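Local structure of acetyltransferase, GNAT family (Streptococcus agalactiae 2603V/R, 2Q7B) at residues A33-L38 against V83-L88. The protein probably transfers an acetyl group to the amino group of a substrate not yet identified, as a member of the GNAT family of N-acetyltransferases. Sequence-based numbering, arbitrary orientation.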
ATOM      1  N   ALA A  33       1.521  -5.957   3.142  1.00 34.69           N
ATOM      2  CA  ALA A  33       1.027  -5.940   1.760  1.00 32.77           C
ATOM      3  C   ALA A  33      -0.424  -6.379   1.716  1.00 32.96           C
ATOM      4  O   ALA A  33      -1.246  -5.740   1.078  1.00 33.27           O
ATOM      5  CB  ALA A  33       1.866  -6.824   0.879  1.00 33.37           C
ATOM      6  N   GLN A  34      -0.727  -7.462   2.420  1.00 33.83           N
ATOM      7  CA  GLN A  34      -2.075  -7.989   2.514  1.00 34.05           C
ATOM      8  C   GLN A  34      -3.022  -7.011   3.200  1.00 33.08           C
ATOM      9  O   GLN A  34      -4.205  -6.925   2.832  1.00 32.85           O
ATOM     10  CB  GLN A  34      -2.079  -9.299   3.287  1.00 32.92           C
ATOM     11  CG  GLN A  34      -1.375 -10.453   2.623  1.00 37.07           C
ATOM     12  CD  GLN A  34      -1.017 -11.551   3.601  1.00 38.07           C
ATOM     13  OE1 GLN A  34      -1.381 -11.504   4.766  1.00 39.33           O
ATOM     14  NE2 GLN A  34      -0.288 -12.536   3.134  1.00 35.75           N
ATOM     15  N   LEU A  35      -2.519  -6.302   4.208  1.00 32.56           N
ATOM     16  CA  LEU A  35      -3.322  -5.288   4.910  1.00 32.86           C
ATOM     17  C   LEU A  35      -3.692  -4.151   3.969  1.00 32.79           C
ATOM     18  O   LEU A  35      -4.830  -3.706   3.947  1.00 35.58           O
ATOM     19  CB  LEU A  35      -2.572  -4.726   6.101  1.00 33.76           C
ATOM     20  CG  LEU A  35      -3.246  -3.625   6.925  1.00 32.45           C
ATOM     21  CD1 LEU A  35      -4.618  -4.065   7.451  1.00 32.56           C
ATOM     22  CD2 LEU A  35      -2.325  -3.285   8.060  1.00 37.80           C
ATOM     23  N   VAL A  36      -2.709  -3.674   3.209  1.00 34.05           N
ATOM     24  CA  VAL A  36      -2.933  -2.626   2.211  1.00 32.65           C
ATOM     25  C   VAL A  36      -3.981  -3.056   1.192  1.00 32.42           C
ATOM     26  O   VAL A  36      -4.863  -2.267   0.844  1.00 32.05           O
ATOM     27  CB  VAL A  36      -1.602  -2.206   1.525  1.00 32.29           C
ATOM     28  CG1 VAL A  36      -1.827  -1.257   0.334  1.00 37.11           C
ATOM     29  CG2 VAL A  36      -0.665  -1.571   2.561  1.00 33.51           C
ATOM     30  N   ASP A  37      -3.924  -4.319   0.740  1.00 34.41           N
ATOM     31  CA  ASP A  37      -4.918  -4.843  -0.208  1.00 31.53           C
ATOM     32  C   ASP A  37      -6.309  -4.873   0.416  1.00 31.72           C
ATOM     33  O   ASP A  37      -7.284  -4.574  -0.245  1.00 32.45           O
ATOM     34  CB  ASP A  37      -4.554  -6.250  -0.724  1.00 32.13           C
ATOM     35  CG  ASP A  37      -3.326  -6.264  -1.642  1.00 36.55           C
ATOM     36  OD1 ASP A  37      -3.028  -5.246  -2.326  1.00 32.71           O
ATOM     37  OD2 ASP A  37      -2.685  -7.339  -1.722  1.00 34.10           O
ATOM     38  N   LEU A  38      -6.393  -5.253   1.679  1.00 33.17           N
ATOM     39  CA  LEU A  38      -7.677  -5.284   2.406  1.00 33.09           C
ATOM     40  C   LEU A  38      -8.283  -3.900   2.521  1.00 31.42           C
ATOM     41  O   LEU A  38      -9.456  -3.692   2.231  1.00 32.79           O
ATOM     42  CB  LEU A  38      -7.466  -5.876   3.808  1.00 32.22           C
ATOM     43  CG  LEU A  38      -8.619  -5.757   4.814  1.00 35.03           C
ATOM     44  CD1 LEU A  38      -9.859  -6.525   4.360  1.00 33.53           C
ATOM     45  CD2 LEU A  38      -8.174  -6.261   6.122  1.00 35.37           C
ATOM     46  N   VAL A  83      -7.188 -10.915   6.645  1.00 35.51           N
ATOM     47  CA  VAL A  83      -8.556 -10.821   6.148  1.00 33.56           C
ATOM     48  C   VAL A  83      -9.435  -9.835   6.937  1.00 33.93           C
ATOM     49  O   VAL A  83     -10.577  -9.579   6.549  1.00 33.49           O
ATOM     50  CB  VAL A  83      -9.226 -12.210   6.031  1.00 33.18           C
ATOM     51  CG1 VAL A  83      -8.510 -13.047   4.980  1.00 33.53           C
ATOM     52  CG2 VAL A  83      -9.280 -12.947   7.367  1.00 34.35           C
ATOM     53  N   GLY A  84      -8.883  -9.232   7.987  1.00 35.20           N
ATOM     54  CA  GLY A  84      -9.588  -8.252   8.778  1.00 35.78           C
ATOM     55  C   GLY A  84      -8.607  -7.450   9.597  1.00 36.63           C
ATOM     56  O   GLY A  84      -7.455  -7.877   9.795  1.00 33.37           O
ATOM     57  N   SER A  85      -9.048  -6.274  10.038  1.00 36.09           N
ATOM     58  CA  SER A  85      -8.231  -5.416  10.874  1.00 33.50           C
ATOM     59  C   SER A  85      -9.101  -4.539  11.756  1.00 33.09           C
ATOM     60  O   SER A  85     -10.268  -4.282  11.444  1.00 32.43           O
ATOM     61  CB  SER A  85      -7.300  -4.536  10.006  1.00 34.95           C
ATOM     62  OG  SER A  85      -7.999  -3.575   9.225  1.00 33.74           O
ATOM     63  N   ILE A  86      -8.536  -4.109  12.882  1.00 35.02           N
ATOM     64  CA  ILE A  86      -9.144  -3.092  13.724  1.00 32.66           C
ATOM     65  C   ILE A  86      -8.018  -2.431  14.544  1.00 34.13           C
ATOM     66  O   ILE A  86      -7.013  -3.056  14.829  1.00 33.42           O
ATOM     67  CB  ILE A  86     -10.271  -3.630  14.617  1.00 34.36           C
ATOM     68  CG1 ILE A  86     -11.168  -2.476  15.086  1.00 34.17           C
ATOM     69  CG2 ILE A  86      -9.719  -4.423  15.798  1.00 35.28           C
ATOM     70  CD1 ILE A  86     -12.467  -2.946  15.748  1.00 35.71           C
ATOM     71  N   ALA A  87      -8.194  -1.165  14.903  1.00 33.01           N
ATOM     72  CA  ALA A  87      -7.181  -0.430  15.644  1.00 33.74           C
ATOM     73  C   ALA A  87      -7.825   0.443  16.681  1.00 32.77           C
ATOM     74  O   ALA A  87      -8.961   0.895  16.514  1.00 32.85           O
ATOM     75  CB  ALA A  87      -6.373   0.451  14.693  1.00 34.62           C
ATOM     76  N   LEU A  88      -7.082   0.667  17.752  1.00 32.81           N
ATOM     77  CA  LEU A  88      -7.475   1.565  18.813  1.00 34.07           C
ATOM     78  C   LEU A  88      -6.412   2.642  18.897  1.00 32.69           C
ATOM     79  O   LEU A  88      -5.223   2.334  18.998  1.00 32.84           O
ATOM     80  CB  LEU A  88      -7.615   0.826  20.159  1.00 33.34           C
ATOM     81  CG  LEU A  88      -8.064   1.656  21.364  1.00 35.23           C
ATOM     82  CD1 LEU A  88      -8.796   0.813  22.380  1.00 39.66           C
ATOM     83  CD2 LEU A  88      -6.910   2.424  22.037  1.00 38.80           C
TER
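Leu-38 sets the two prongs of its isobutyl group on the backbone of strand 81-90 where Val-83 passes into Gly-84. Its CD2 methyl rests 3.6 Å from Gly-84 N and equally near Gly-84 CA, while CD1 reaches the carbonyl of Val-83, 3.8 Å from its O. With no side chain on Gly-84 and that of Val-83 directed away from the helix, the leucine meets bare main chain. Its CG lies anti to the backbone N (chi1 169°), which carries both methyls out to the strand.

One helical turn earlier, Leu-35 starts out along the strand rather than at it, and only its end closes in: CD1 stands 3.7 Å from Ser-85 CB. Ser-85 is the one strand side chain that rises to meet the helix, and its OG lies near a methyl of each leucine, 3.8 Å from Leu-35 CD1 and 4.1 Å from Leu-38 CD2. This buried hydroxyl hydrogen-bonds to Lys-100 O on the adjacent strand. No hydrogen bond joins the two segments; the methyls meet main-chain N and O atoms and the serine by van der Waals contact alone.

The two segments cross almost at right angles (86°), their axes 8.6 Å apart. A classic beta bulge, in which Val-83 and Gly-84 pair with the single residue Ala-76 of strand 72-78, lies under Leu-38. Phe-73 of that strand packs on Leu-35, and Phe-102 of strand 95-103 on Leu-38, so helix 29-46 is seated across three neighbouring strands, consistent with an early helix of the GNAT fold; helix 114-128 meets strand 81-90 farther along, through Ile-86 and Leu-88.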